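PDB 3CVO: methyltransferase-like protein of unknown function from Silicibacter pomeroyi DSS-3, which is of unknown function but is probably a class I methyltransferase using S-adenosylmethionine as methyl donor. Local coordinates for residues L14-P17 and A23-M26; A69-N74 and V82-T87; L138-A141 and P147-L150. One frame throughout, in Å; residues are numbered along the deposited sequence.

Along the chain the three contacts follow one another in series, each closing before the next opens. Interaction 1 packs the segment before helix 18-30 onto that same helix. Interactions 2 and 3 each pin a crossover helix to the strand that follows it, in two beta-alpha-beta units of one seven-stranded Rossmann-type sheet: helix 61-73 on edge strand 81-86, and helix 133-143 on strand 148-152. Centre to centre they lie about 24 Å apart, on opposite sides of the chain's centre; the centre of interaction 1 is about 20 Å from that of interaction 2 and about 19 Å from that of interaction 3. Interaction 1 reaches the shared sheet through Leu-24 and Met-16, which touch Leu-127 of strand 125-128.

Interaction 1: L14-P17 and A23-M26; sequences LTMP and ALRM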
loop_
_atom_site.group_PDB
_atom_site.type_symbol
_atom_site.label_atom_id
_atom_site.label_comp_id
_atom_site.label_asym_id
_atom_site.label_seq_id
_atom_site.Cartn_x
_atom_site.Cartn_y
_atom_site.Cartn_z
ATOM N N LEU A 14 31.135 -10.807 4.811
ATOM C CA LEU A 14 29.999 -11.597 4.342
ATOM C C LEU A 14 29.687 -12.694 5.353
ATOM O O LEU A 14 30.424 -13.659 5.499
ATOM C CB LEU A 14 30.326 -12.204 2.969
ATOM C CG LEU A 14 29.220 -12.937 2.223
ATOM C CD1 LEU A 14 28.123 -11.966 1.809
ATOM C CD2 LEU A 14 29.803 -13.636 1.014
ATOM N N THR A 15 28.587 -12.533 6.060
ATOM C CA THR A 15 28.239 -13.465 7.153
ATOM C C THR A 15 27.384 -14.659 6.715
ATOM O O THR A 15 26.552 -15.166 7.467
ATOM C CB THR A 15 27.543 -12.729 8.292
ATOM O OG1 THR A 15 26.856 -11.589 7.779
ATOM C CG2 THR A 15 28.585 -12.241 9.293
HETATM N N MSE A 16 27.595 -15.092 5.483
HETATM C CA MSE A 16 26.868 -16.223 4.938
HETATM C C MSE A 16 27.766 -17.432 5.044
HETATM O O MSE A 16 28.958 -17.336 4.824
HETATM C CB MSE A 16 26.537 -16.007 3.460
HETATM C CG MSE A 16 25.723 -14.793 3.156
HETATM SE SE MSE A 16 25.042 -14.930 1.330
HETATM C CE MSE A 16 23.567 -13.661 1.397
ATOM N N PRO A 17 27.196 -18.589 5.376
ATOM C CA PRO A 17 28.032 -19.761 5.319
ATOM C C PRO A 17 28.502 -20.009 3.884
ATOM O O PRO A 17 28.059 -19.336 2.951
ATOM C CB PRO A 17 27.099 -20.886 5.789
ATOM C CG PRO A 17 26.017 -20.205 6.530
ATOM C CD PRO A 17 25.840 -18.895 5.848
ATOM N N ALA A 23 26.738 -19.206 -3.720
ATOM C CA ALA A 23 25.548 -18.970 -4.549
ATOM C C ALA A 23 25.459 -17.474 -4.859
ATOM O O ALA A 23 25.147 -17.061 -5.962
ATOM C CB ALA A 23 24.297 -19.460 -3.844
ATOM N N LEU A 24 25.781 -16.670 -3.868
ATOM C CA LEU A 24 25.711 -15.212 -3.996
ATOM C C LEU A 24 26.763 -14.750 -5.007
ATOM O O LEU A 24 26.511 -13.905 -5.863
ATOM C CB LEU A 24 25.972 -14.529 -2.649
ATOM C CG LEU A 24 25.923 -12.996 -2.727
ATOM C CD1 LEU A 24 24.605 -12.544 -2.216
ATOM C CD2 LEU A 24 27.051 -12.328 -1.987
ATOM N N ARG A 25 27.959 -15.305 -4.885
ATOM C CA ARG A 25 29.063 -14.892 -5.752
ATOM C C ARG A 25 28.736 -15.224 -7.192
ATOM O O ARG A 25 28.937 -14.414 -8.109
ATOM C CB ARG A 25 30.383 -15.548 -5.333
ATOM C CG ARG A 25 30.860 -15.096 -3.953
ATOM C CD ARG A 25 32.243 -15.703 -3.601
ATOM N NE ARG A 25 32.630 -15.362 -2.236
ATOM C CZ ARG A 25 33.403 -14.327 -1.922
ATOM N NH1 ARG A 25 33.887 -13.549 -2.887
ATOM N NH2 ARG A 25 33.704 -14.073 -0.649
HETATM N N MSE A 26 28.181 -16.408 -7.389
HETATM C CA MSE A 26 27.846 -16.854 -8.737
HETATM C C MSE A 26 26.758 -15.959 -9.341
HETATM O O MSE A 26 26.856 -15.581 -10.500
HETATM C CB MSE A 26 27.415 -18.312 -8.750
HETATM C CG MSE A 26 28.572 -19.265 -8.523
HETATM SE SE MSE A 26 27.980 -21.126 -8.321
HETATM C CE MSE A 26 29.747 -21.920 -7.919
#
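The guanidinium of Arg-25 is the flat group here, and methyl CD2 of Leu-14 comes up to it obliquely, 4.3 Å from NH2. That is a loose approach by an exposed side chain. The arginine backbone does not aim its side chain at the 14-17 segment; a nearly straight run from CB to NE carries the charged end over to Leu-14, and a bound 1,2-ethanediol lies about 4 Å from the same side chain. The main weight falls on Leu-24, which receives two side chains from 14-17. Leu-14 meets it tip to tip, with CD1 of Leu-14 4.0 Å from CD2 of Leu-24. Met-16, a selenomethionine, crosses Leu-24 at about a right angle: its CE rests 3.9 Å from CD1 of Leu-24, and its SE 4.1 Å from CB of the same leucine. The extended chain of Met-16 beyond CG carries SE and CE across Leu-24. In the fold, this is the chain folding back onto the helix it is about to enter, with Pro-17 at the N-cap of helix 18-30, ahead of the first strand of the Rossmann-type sheet. Leu-24 turns its CG anti to the backbone N (chi1 180°), toward the 14-17 segment, and the branch at CG then gives CD1 to Met-16 and CD2 to Leu-14. Further in, Leu-24 and Met-16 both lean on Leu-127 of strand 125-128, whereas Leu-14 and Leu-24 share Ser-42 of helix 41-47. Beyond the side chains, the backbone oxygen of Thr-15 accepts a hydrogen bond from Arg-176 NH2.

Interaction 2: A69-N74 and V82-T87; sequences AWLAAN and VNIVWT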
loop_
_atom_site.group_PDB
_atom_site.type_symbol
_atom_site.label_atom_id
_atom_site.label_comp_id
_atom_site.label_asym_id
_atom_site.label_seq_id
_atom_site.Cartn_x
_atom_site.Cartn_y
_atom_site.Cartn_z
ATOM N N ALA A 69 32.768 5.205 3.216
ATOM C CA ALA A 69 34.153 5.440 3.579
ATOM C C ALA A 69 35.017 4.261 3.140
ATOM O O ALA A 69 36.104 4.415 2.587
ATOM C CB ALA A 69 34.286 5.703 5.106
ATOM N N TRP A 70 34.514 3.076 3.386
ATOM C CA TRP A 70 35.227 1.878 2.989
ATOM C C TRP A 70 35.507 1.883 1.485
ATOM O O TRP A 70 36.613 1.572 1.048
ATOM C CB TRP A 70 34.463 0.603 3.373
ATOM C CG TRP A 70 35.367 -0.546 3.297
ATOM C CD1 TRP A 70 36.286 -0.934 4.237
ATOM C CD2 TRP A 70 35.539 -1.405 2.194
ATOM N NE1 TRP A 70 36.977 -2.019 3.803
ATOM C CE2 TRP A 70 36.553 -2.328 2.541
ATOM C CE3 TRP A 70 34.926 -1.506 0.952
ATOM C CZ2 TRP A 70 36.958 -3.339 1.687
ATOM C CZ3 TRP A 70 35.327 -2.509 0.100
ATOM C CH2 TRP A 70 36.322 -3.421 0.470
ATOM N N LEU A 71 34.490 2.273 0.711
ATOM C CA LEU A 71 34.497 2.147 -0.752
ATOM C C LEU A 71 35.375 3.227 -1.343
ATOM O O LEU A 71 35.996 3.043 -2.393
ATOM C CB LEU A 71 33.075 2.197 -1.345
ATOM C CG LEU A 71 32.249 0.943 -1.118
ATOM C CD1 LEU A 71 30.757 1.156 -1.532
ATOM C CD2 LEU A 71 32.875 -0.221 -1.906
ATOM N N ALA A 72 35.508 4.321 -0.600
ATOM C CA ALA A 72 36.382 5.434 -1.024
ATOM C C ALA A 72 37.834 5.037 -0.812
ATOM O O ALA A 72 38.722 5.371 -1.600
ATOM C CB ALA A 72 36.039 6.726 -0.269
ATOM N N ALA A 73 38.052 4.276 0.248
ATOM C CA ALA A 73 39.392 3.791 0.613
ATOM C C ALA A 73 39.796 2.609 -0.264
ATOM O O ALA A 73 40.986 2.308 -0.435
ATOM C CB ALA A 73 39.451 3.382 2.068
ATOM N N ASN A 74 38.779 1.958 -0.804
ATOM C CA ASN A 74 38.916 0.662 -1.517
ATOM C C ASN A 74 38.041 0.616 -2.741
ATOM O O ASN A 74 36.979 -0.045 -2.740
ATOM C CB ASN A 74 38.498 -0.488 -0.609
ATOM C CG ASN A 74 39.352 -0.586 0.602
ATOM O OD1 ASN A 74 40.479 -1.039 0.504
ATOM N ND2 ASN A 74 38.854 -0.131 1.750
ATOM N N VAL A 82 29.254 1.691 -7.409
ATOM C CA VAL A 82 28.505 1.247 -6.240
ATOM C C VAL A 82 27.861 2.438 -5.563
ATOM O O VAL A 82 28.547 3.373 -5.137
ATOM C CB VAL A 82 29.420 0.496 -5.257
ATOM C CG1 VAL A 82 28.631 0.069 -4.009
ATOM C CG2 VAL A 82 30.064 -0.691 -5.955
ATOM N N ASN A 83 26.534 2.409 -5.468
ATOM C CA ASN A 83 25.791 3.492 -4.826
ATOM C C ASN A 83 25.081 3.016 -3.579
ATOM O O ASN A 83 24.114 2.287 -3.633
ATOM C CB ASN A 83 24.773 4.130 -5.791
ATOM C CG ASN A 83 25.421 4.637 -7.059
ATOM O OD1 ASN A 83 25.024 4.264 -8.161
ATOM N ND2 ASN A 83 26.449 5.444 -6.912
ATOM N N ILE A 84 25.567 3.498 -2.450
ATOM C CA ILE A 84 24.983 3.189 -1.146
ATOM C C ILE A 84 23.926 4.247 -0.882
ATOM O O ILE A 84 24.220 5.437 -0.882
ATOM C CB ILE A 84 26.027 3.261 0.007
ATOM C CG1 ILE A 84 27.212 2.319 -0.240
ATOM C CG2 ILE A 84 25.328 3.004 1.368
ATOM C CD1 ILE A 84 26.834 0.851 -0.342
ATOM N N VAL A 85 22.687 3.801 -0.703
ATOM C CA VAL A 85 21.531 4.718 -0.587
ATOM C C VAL A 85 20.894 4.629 0.791
ATOM O O VAL A 85 20.115 3.745 1.064
ATOM C CB VAL A 85 20.464 4.457 -1.695
ATOM C CG1 VAL A 85 19.341 5.527 -1.626
ATOM C CG2 VAL A 85 21.075 4.427 -3.094
ATOM N N TRP A 86 21.296 5.552 1.666
ATOM C CA TRP A 86 20.657 5.717 2.982
ATOM C C TRP A 86 19.199 6.110 2.730
ATOM O O TRP A 86 18.906 7.070 2.061
ATOM C CB TRP A 86 21.380 6.697 3.908
ATOM C CG TRP A 86 20.602 6.844 5.149
ATOM C CD1 TRP A 86 20.222 5.839 6.007
ATOM C CD2 TRP A 86 19.979 8.027 5.623
ATOM N NE1 TRP A 86 19.424 6.336 6.999
ATOM C CE2 TRP A 86 19.261 7.682 6.795
ATOM C CE3 TRP A 86 19.928 9.342 5.164
ATOM C CZ2 TRP A 86 18.540 8.607 7.507
ATOM C CZ3 TRP A 86 19.243 10.252 5.897
ATOM C CH2 TRP A 86 18.573 9.894 7.068
ATOM N N THR A 87 18.312 5.273 3.241
ATOM C CA THR A 87 16.871 5.438 3.120
ATOM C C THR A 87 16.286 5.554 4.520
ATOM O O THR A 87 16.278 4.625 5.276
ATOM C CB THR A 87 16.310 4.266 2.304
ATOM O OG1 THR A 87 17.074 4.172 1.086
ATOM C CG2 THR A 87 14.834 4.451 1.966
#
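Leu-71 sets one methyl over Val-82 and Ile-84, and so closes helix 61-73 onto strand 81-86 in the beta-alpha-beta unit that starts at strand 53-58. This helix covers an edge strand of the Rossmann-type sheet within the chain. The apolar part of the contact depends on a single atom, CD1 of Leu-71. It lies 3.4 Å from CG1 of Val-82, closer than carbons usually sit, and 3.9 Å from CG1 of Ile-84. The CD1 methyl of Ile-84 is also near, 4.1 Å from Leu-71 CD1. Leu-71 and Val-82 cross at about a right angle, whereas the approach to Ile-84 is slanted. With chi1 of -74°, Leu-71 has its CG anti to the carbonyl carbon, and this aims the branch at the sheet. Val-82 and Ile-84, two residues apart on the strand, present the same face to the helix. Ala-47 of helix 41-47 touches both Leu-71 and Val-82, and Ala-64 and Lys-68, earlier on the crossover helix, touch Ile-84.

The polar part involves no bond between the two segments. Strand 81-86 is tied to strand 53-58 by backbone bonds, such as those of Asn-83 with Val-54 and Ser-56. At the end of the helix, Asn-74 turns its amide back: ND2 donates to the backbone O of Trp-70 at 2.9 Å, with an N-H...O angle of 147°.

The aromatic part belongs to the helix end alone. Leu-71 CD2 lies in plane at the edge of the Trp-70 ring, and Asn-74 ND2 sits 3.2 Å above one face, offset toward the rim.

Interaction 3: L138-A141 and P147-L150; sequences LATA and PVTL
This is a buried helix-on-strand packing contact in which, of residues 138-141 on helix 133-143, Thr-140 makes the contact and faces Val-148 and Leu-150 of strand 148-152. It closes a beta-alpha-beta unit that leaves from strand 125-128, inside the Rossmann-type sheet, and Val-126 of that neighbouring strand touches both Thr-140 and Leu-150. The two strand residues lie two apart and point to the helix, while Thr-149 between them turns elsewhere. Thr-140 uses both its branches. Its methyl CG2, anti to the backbone N at a chi1 of -62° for OG1, meets CG2 of Val-148 at 3.9 Å. The same CG2 is also 3.9 Å from CD1 of Leu-150. That leucine methyl is the busiest atom on the strand side: it stands 3.8 Å from OG1 of Thr-140 and 3.9 Å from its CB, lying against the whole branched end. Leu-150 swings its CG opposite the backbone N (chi1 -172°) and thereby reaches the helix. Both strand side chains come at Thr-140 at a slant. Around them, Leu-168 of helix 165-168 touches Leu-150, and Val-182 of strand 177-182 packs on both Val-148 and Leu-150.

No hydrogen bond crosses between the two segments. The hydroxyl of Thr-140 is instead paired with the backbone O of Cys-136, one turn back along its own helix. With its polar atom occupied there, the threonine can sit in an apolar interior, and it is methyl packing, with ordinary van der Waals contact of Leu-150 CD1 with Thr-140, and not a directional bond, that joins 138-141 to 147-150.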
loop_
_atom_site.group_PDB
_atom_site.type_symbol
_atom_site.label_atom_id
_atom_site.label_comp_id
_atom_site.label_asym_id
_atom_site.label_seq_id
_atom_site.Cartn_x
_atom_site.Cartn_y
_atom_site.Cartn_z
ATOM N N LEU A 138 8.254 -8.651 -2.438
ATOM C CA LEU A 138 7.011 -8.295 -3.175
ATOM C C LEU A 138 7.172 -7.071 -4.053
ATOM O O LEU A 138 6.698 -7.070 -5.165
ATOM C CB LEU A 138 5.791 -8.149 -2.242
ATOM C CG LEU A 138 5.404 -9.428 -1.481
ATOM C CD1 LEU A 138 4.096 -9.102 -0.680
ATOM C CD2 LEU A 138 5.284 -10.643 -2.348
ATOM N N ALA A 139 7.857 -6.060 -3.553
ATOM C CA ALA A 139 8.156 -4.860 -4.317
ATOM C C ALA A 139 8.860 -5.223 -5.625
ATOM O O ALA A 139 8.486 -4.754 -6.671
ATOM C CB ALA A 139 8.982 -3.887 -3.497
ATOM N N THR A 140 9.776 -6.189 -5.542
ATOM C CA THR A 140 10.531 -6.613 -6.705
ATOM C C THR A 140 9.570 -7.283 -7.662
ATOM O O THR A 140 9.516 -6.942 -8.837
ATOM C CB THR A 140 11.673 -7.577 -6.305
ATOM O OG1 THR A 140 12.565 -6.876 -5.437
ATOM C CG2 THR A 140 12.424 -8.122 -7.528
ATOM N N ALA A 141 8.766 -8.206 -7.137
ATOM C CA ALA A 141 7.869 -9.025 -7.987
ATOM C C ALA A 141 6.928 -8.122 -8.742
ATOM O O ALA A 141 6.640 -8.319 -9.914
ATOM C CB ALA A 141 7.050 -10.045 -7.161
ATOM N N PRO A 147 12.190 -10.920 -16.055
ATOM C CA PRO A 147 12.553 -11.820 -14.966
ATOM C C PRO A 147 13.867 -11.461 -14.318
ATOM O O PRO A 147 14.789 -10.961 -14.967
ATOM C CB PRO A 147 12.666 -13.181 -15.640
ATOM C CG PRO A 147 11.771 -13.075 -16.793
ATOM C CD PRO A 147 11.911 -11.665 -17.295
ATOM N N VAL A 148 13.897 -11.690 -13.017
ATOM C CA VAL A 148 15.122 -11.585 -12.205
ATOM C C VAL A 148 15.335 -12.786 -11.287
ATOM O O VAL A 148 14.428 -13.605 -11.025
ATOM C CB VAL A 148 15.159 -10.289 -11.374
ATOM C CG1 VAL A 148 14.932 -9.073 -12.258
ATOM C CG2 VAL A 148 14.156 -10.319 -10.226
ATOM N N THR A 149 16.581 -12.911 -10.838
ATOM C CA THR A 149 16.900 -13.751 -9.690
ATOM C C THR A 149 16.809 -12.915 -8.445
ATOM O O THR A 149 17.326 -11.802 -8.380
ATOM C CB THR A 149 18.323 -14.345 -9.783
ATOM O OG1 THR A 149 18.382 -15.173 -10.931
ATOM C CG2 THR A 149 18.680 -15.166 -8.524
ATOM N N LEU A 150 16.094 -13.459 -7.475
ATOM C CA LEU A 150 16.014 -12.871 -6.124
ATOM C C LEU A 150 16.579 -13.837 -5.121
ATOM O O LEU A 150 16.250 -15.012 -5.065
ATOM C CB LEU A 150 14.573 -12.429 -5.772
ATOM C CG LEU A 150 14.503 -11.648 -4.449
ATOM C CD1 LEU A 150 13.495 -10.487 -4.552
ATOM C CD2 LEU A 150 14.188 -12.507 -3.249
#